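Local structure of pseudoperoxidase (5VIA) at residues D18-A23 against A92-I97; Y14-V19 against R286-P291. The protein binds heme b as a member of the peroxidase family and is a pseudoperoxidase, for which peroxidase activity is at most inferred from its relatives. All blocks are in the same frame, centred on the assembly; numbering follows the deposited sequence.

Interaction 1. Residues D18-A23 against A92-I97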
loop_
_atom_site.group_PDB
_atom_site.type_symbol
_atom_site.label_atom_id
_atom_site.label_comp_id
_atom_site.label_asym_id
_atom_site.label_seq_id
_atom_site.Cartn_x
_atom_site.Cartn_y
_atom_site.Cartn_z
ATOM N N ASP A 18 -5.508 -20.511 -6.250
ATOM C CA ASP A 18 -4.540 -21.392 -5.597
ATOM C C ASP A 18 -3.375 -20.576 -5.050
ATOM O O ASP A 18 -2.923 -20.806 -3.927
ATOM C CB ASP A 18 -4.017 -22.453 -6.570
ATOM C CG ASP A 18 -5.030 -23.547 -6.844
ATOM O OD1 ASP A 18 -6.032 -23.624 -6.104
ATOM O OD2 ASP A 18 -4.814 -24.339 -7.791
ATOM N N VAL A 19 -2.897 -19.621 -5.848
ATOM C CA VAL A 19 -1.794 -18.766 -5.426
ATOM C C VAL A 19 -2.251 -17.913 -4.246
ATOM O O VAL A 19 -1.555 -17.815 -3.228
ATOM C CB VAL A 19 -1.290 -17.857 -6.571
ATOM C CG1 VAL A 19 -0.046 -17.088 -6.129
ATOM C CG2 VAL A 19 -0.984 -18.690 -7.808
ATOM N N VAL A 20 -3.435 -17.321 -4.377
ATOM C CA VAL A 20 -4.038 -16.572 -3.280
ATOM C C VAL A 20 -4.183 -17.422 -2.008
ATOM O O VAL A 20 -3.890 -16.961 -0.905
ATOM C CB VAL A 20 -5.402 -15.971 -3.698
ATOM C CG1 VAL A 20 -6.180 -15.484 -2.479
ATOM C CG2 VAL A 20 -5.197 -14.834 -4.717
ATOM N N ALA A 21 -4.606 -18.674 -2.154
ATOM C CA ALA A 21 -4.806 -19.524 -0.988
ATOM C C ALA A 21 -3.474 -19.876 -0.325
ATOM O O ALA A 21 -3.382 -19.930 0.902
ATOM C CB ALA A 21 -5.556 -20.773 -1.370
ATOM N N SER A 22 -2.449 -20.116 -1.144
ATOM C CA SER A 22 -1.115 -20.437 -0.643
ATOM C C SER A 22 -0.514 -19.252 0.117
ATOM O O SER A 22 0.120 -19.431 1.149
ATOM C CB SER A 22 -0.190 -20.854 -1.790
ATOM O OG SER A 22 -0.731 -21.930 -2.540
ATOM N N ALA A 23 -0.716 -18.043 -0.387
ATOM C CA ALA A 23 -0.245 -16.863 0.329
ATOM C C ALA A 23 -0.994 -16.679 1.656
ATOM O O ALA A 23 -0.387 -16.355 2.681
ATOM C CB ALA A 23 -0.366 -15.623 -0.542
ATOM N N ALA A 92 -0.231 -12.077 -4.201
ATOM C CA ALA A 92 0.083 -12.042 -2.776
ATOM C C ALA A 92 -0.481 -10.786 -2.118
ATOM O O ALA A 92 -0.936 -10.838 -0.985
ATOM C CB ALA A 92 1.590 -12.143 -2.551
ATOM N N ALA A 93 -0.436 -9.656 -2.821
ATOM C CA ALA A 93 -1.024 -8.427 -2.304
ATOM C C ALA A 93 -2.529 -8.608 -2.186
ATOM O O ALA A 93 -3.136 -8.243 -1.170
ATOM C CB ALA A 93 -0.698 -7.234 -3.219
ATOM N N ILE A 94 -3.129 -9.176 -3.231
ATOM C CA ILE A 94 -4.564 -9.452 -3.236
ATOM C C ILE A 94 -4.920 -10.403 -2.094
ATOM O O ILE A 94 -5.948 -10.245 -1.438
ATOM C CB ILE A 94 -5.013 -10.023 -4.615
ATOM C CG1 ILE A 94 -4.935 -8.933 -5.696
ATOM C CG2 ILE A 94 -6.430 -10.573 -4.566
ATOM C CD1 ILE A 94 -5.099 -9.474 -7.111
ATOM N N ALA A 95 -4.057 -11.379 -1.838
ATOM C CA ALA A 95 -4.267 -12.289 -0.714
ATOM C C ALA A 95 -4.165 -11.558 0.628
ATOM O O ALA A 95 -4.843 -11.928 1.596
ATOM C CB ALA A 95 -3.290 -13.444 -0.778
ATOM N N GLY A 96 -3.325 -10.523 0.684
ATOM C CA GLY A 96 -3.219 -9.698 1.881
ATOM C C GLY A 96 -4.537 -9.006 2.186
ATOM O O GLY A 96 -4.984 -8.968 3.340
ATOM N N ILE A 97 -5.169 -8.450 1.152
ATOM C CA ILE A 97 -6.466 -7.809 1.322
ATOM C C ILE A 97 -7.496 -8.812 1.845
ATOM O O ILE A 97 -8.242 -8.526 2.796
ATOM C CB ILE A 97 -6.974 -7.208 -0.007
ATOM C CG1 ILE A 97 -6.008 -6.135 -0.516
ATOM C CG2 ILE A 97 -8.360 -6.605 0.166
ATOM C CD1 ILE A 97 -6.281 -5.714 -1.953
#
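Val20 and Ala23 of helix 16-29 face Ala92 and Ala95 of helix 85-99 where the two helix axes cross at -62° with a closest approach of 8.4 Å. Small residues make such closeness possible: the CA atoms of Val20 and Ala95 are 5.0 Å apart. Ala95 is the residue at the centre of the contact, pointing at the other helix. Ala95 CB lies 3.6 Å from the carbonyl O of Val20 and 3.7 Å from Ala23 CB, with Val20 CG1 alongside. Val20 reaches it because CG1 is anti to the backbone N (chi1 166°). The second methyl, Val20 CG2, is turned back beside its own backbone N and makes a looser touch, 4.4 Å, with Ile94 CG2. One turn on, Ala23 CB answers from the other helix, lying 4.2 Å from Ala92 CA. All five touching residues are buried and the side chains that meet are all aliphatic, Ala95 CB also resting on a backbone carbonyl. Leu76 of helix 67-79 packs on both Ala23 and Ala92, while Leu108 and Ile107 of helix 105-109 lie on Val20 and Ile94, respectively. Ser22, on the flank, is hydrogen-bonded through OG to Tyr80 OH. This is close alanine-mediated helix crossing in the mainly helical peroxidase fold, with the side chain of Ile94 about 11 Å from the heme.

Interaction 2. Residues Y14-V19 against R286-P291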
loop_
_atom_site.group_PDB
_atom_site.type_symbol
_atom_site.label_atom_id
_atom_site.label_comp_id
_atom_site.label_asym_id
_atom_site.label_seq_id
_atom_site.Cartn_x
_atom_site.Cartn_y
_atom_site.Cartn_z
ATOM N N TYR A 14 -1.565 -22.037 -13.785
ATOM C CA TYR A 14 -2.191 -22.215 -12.481
ATOM C C TYR A 14 -3.502 -21.454 -12.348
ATOM O O TYR A 14 -3.782 -20.529 -13.115
ATOM C CB TYR A 14 -1.244 -21.739 -11.381
ATOM C CG TYR A 14 0.158 -22.256 -11.540
ATOM C CD1 TYR A 14 0.437 -23.604 -11.376
ATOM C CD2 TYR A 14 1.203 -21.400 -11.858
ATOM C CE1 TYR A 14 1.715 -24.091 -11.524
ATOM C CE2 TYR A 14 2.483 -21.874 -12.005
ATOM C CZ TYR A 14 2.738 -23.224 -11.837
ATOM O OH TYR A 14 4.020 -23.718 -11.981
ATOM N N ALA A 15 -4.294 -21.849 -11.358
ATOM C CA ALA A 15 -5.477 -21.092 -10.970
ATOM C C ALA A 15 -5.059 -19.974 -10.027
ATOM O O ALA A 15 -4.302 -20.209 -9.081
ATOM C CB ALA A 15 -6.481 -21.999 -10.298
ATOM N N ARG A 16 -5.555 -18.765 -10.279
ATOM C CA ARG A 16 -5.192 -17.599 -9.480
ATOM C C ARG A 16 -5.608 -17.726 -8.011
ATOM O O ARG A 16 -4.986 -17.115 -7.139
ATOM C CB ARG A 16 -5.781 -16.326 -10.100
ATOM C CG ARG A 16 -7.301 -16.329 -10.188
ATOM C CD ARG A 16 -7.838 -15.158 -11.005
ATOM N NE ARG A 16 -9.271 -15.323 -11.267
ATOM C CZ ARG A 16 -9.977 -14.564 -12.099
ATOM N NH1 ARG A 16 -9.387 -13.578 -12.765
ATOM N NH2 ARG A 16 -11.271 -14.797 -12.269
ATOM N N GLU A 17 -6.643 -18.518 -7.739
ATOM C CA GLU A 17 -7.126 -18.699 -6.370
ATOM C C GLU A 17 -6.211 -19.611 -5.562
ATOM O O GLU A 17 -6.156 -19.509 -4.332
ATOM C CB GLU A 17 -8.548 -19.266 -6.347
ATOM C CG GLU A 17 -9.421 -18.833 -7.502
ATOM C CD GLU A 17 -9.237 -19.718 -8.716
ATOM O OE1 GLU A 17 -9.073 -20.948 -8.540
ATOM O OE2 GLU A 17 -9.244 -19.180 -9.842
ATOM N N ASP A 18 -5.508 -20.511 -6.250
ATOM C CA ASP A 18 -4.540 -21.392 -5.597
ATOM C C ASP A 18 -3.375 -20.576 -5.050
ATOM O O ASP A 18 -2.923 -20.806 -3.927
ATOM C CB ASP A 18 -4.017 -22.453 -6.570
ATOM C CG ASP A 18 -5.030 -23.547 -6.844
ATOM O OD1 ASP A 18 -6.032 -23.624 -6.104
ATOM O OD2 ASP A 18 -4.814 -24.339 -7.791
ATOM N N VAL A 19 -2.897 -19.621 -5.848
ATOM C CA VAL A 19 -1.794 -18.766 -5.426
ATOM C C VAL A 19 -2.251 -17.913 -4.246
ATOM O O VAL A 19 -1.555 -17.815 -3.228
ATOM C CB VAL A 19 -1.290 -17.857 -6.571
ATOM C CG1 VAL A 19 -0.046 -17.088 -6.129
ATOM C CG2 VAL A 19 -0.984 -18.690 -7.808
ATOM N N ARG A 286 -2.921 -10.021 -20.031
ATOM C CA ARG A 286 -3.885 -10.895 -20.678
ATOM C C ARG A 286 -5.085 -11.190 -19.790
ATOM O O ARG A 286 -4.932 -11.463 -18.596
ATOM C CB ARG A 286 -3.205 -12.190 -21.118
ATOM C CG ARG A 286 -2.009 -11.966 -22.038
ATOM C CD ARG A 286 -1.620 -13.244 -22.761
ATOM N NE ARG A 286 -0.193 -13.298 -23.075
ATOM C CZ ARG A 286 0.759 -13.512 -22.168
ATOM N NH1 ARG A 286 0.435 -13.672 -20.892
ATOM N NH2 ARG A 286 2.035 -13.557 -22.532
ATOM N N PRO A 287 -6.294 -11.107 -20.368
ATOM C CA PRO A 287 -7.504 -11.489 -19.637
ATOM C C PRO A 287 -7.408 -12.932 -19.163
ATOM O O PRO A 287 -6.939 -13.794 -19.902
ATOM C CB PRO A 287 -8.603 -11.333 -20.688
ATOM C CG PRO A 287 -8.091 -10.233 -21.575
ATOM C CD PRO A 287 -6.607 -10.492 -21.671
ATOM N N TYR A 288 -7.825 -13.178 -17.925
ATOM C CA TYR A 288 -7.666 -14.483 -17.300
ATOM C C TYR A 288 -8.674 -15.489 -17.844
ATOM O O TYR A 288 -9.805 -15.139 -18.191
ATOM C CB TYR A 288 -7.815 -14.348 -15.782
ATOM C CG TYR A 288 -7.628 -15.625 -14.990
ATOM C CD1 TYR A 288 -6.370 -16.010 -14.542
ATOM C CD2 TYR A 288 -8.715 -16.427 -14.662
ATOM C CE1 TYR A 288 -6.196 -17.161 -13.811
ATOM C CE2 TYR A 288 -8.548 -17.585 -13.926
ATOM C CZ TYR A 288 -7.290 -17.945 -13.506
ATOM O OH TYR A 288 -7.123 -19.094 -12.770
ATOM N N SER A 289 -8.240 -16.740 -17.924
ATOM C CA SER A 289 -9.098 -17.846 -18.311
ATOM C C SER A 289 -8.765 -18.968 -17.345
ATOM O O SER A 289 -7.601 -19.136 -16.977
ATOM C CB SER A 289 -8.789 -18.275 -19.747
ATOM O OG SER A 289 -9.809 -19.101 -20.279
ATOM N N ASP A 290 -9.767 -19.721 -16.904
ATOM C CA ASP A 290 -9.490 -20.851 -16.026
ATOM C C ASP A 290 -8.723 -21.899 -16.822
ATOM O O ASP A 290 -9.175 -22.322 -17.884
ATOM C CB ASP A 290 -10.781 -21.441 -15.452
ATOM C CG ASP A 290 -10.521 -22.570 -14.470
ATOM O OD1 ASP A 290 -10.257 -22.284 -13.281
ATOM O OD2 ASP A 290 -10.579 -23.747 -14.886
ATOM N N PRO A 291 -7.548 -22.308 -16.315
ATOM C CA PRO A 291 -6.666 -23.239 -17.024
ATOM C C PRO A 291 -7.267 -24.637 -17.141
ATOM O O PRO A 291 -6.814 -25.433 -17.965
ATOM C CB PRO A 291 -5.427 -23.286 -16.128
ATOM C CG PRO A 291 -5.926 -22.956 -14.775
ATOM C CD PRO A 291 -7.018 -21.951 -14.987
#
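Arg16 N donates to Tyr288 OH over 3.0 Å, with an N-H...O angle of 157°, just where helix 16-29 begins. Ala15 holds the N-cap position, and the phenol oxygen from the C-terminal tail accepts the N-H of the residue after it, next to a cation-pi stack on the same tyrosine. Tyr288 points toward the helix, its CG anti to the backbone N (chi1 -178°). At the ring edge, Tyr288 OH lies 3.2 Å from Ala15 CA. Arg16 then runs across one ring face. Arg16 CD stands 3.6 Å from the centroid of the Tyr288 ring, almost on the normal, as a CH-pi contact, and the guanidinium continues past the centre, its plane 9° from that of the ring. CZ of Arg16 is consequently off-centre, 4.0 Å from the centroid of the Tyr288 ring. The guanidinium has polar company too, as NH1 makes a weak hydrogen bond to Asp109 O. Farther along the tail, Pro291 packs its ring on the backbone of Tyr14, Pro291 CG lying 3.6 Å from Tyr14 O. The closest atom of the Tyr288 ring to the guanidinium is CD2, 3.4 Å from Arg16 CZ and over the centre of that flat group.

In the fold
Both contacts start from helix 16-29, and their segments overlap at Asp18 and Val19; their centres lie 12 Å apart on the same side of the chain's centre. Interaction 2 holds the outer, N-terminal end of the helix, 23 Å from the middle of the chain and at the surface. Interaction 1 is buried, one to two turns further along, at 15 Å. Their partners are far apart in sequence: segment 92-97 on helix 85-99 follows 69 residues on, whereas the 286-291 tail comes 267 residues later, almost at the last modelled residue. The first helix therefore joins the chain's two ends at the surface and meets the helical interior deeper in, on the way toward the heme.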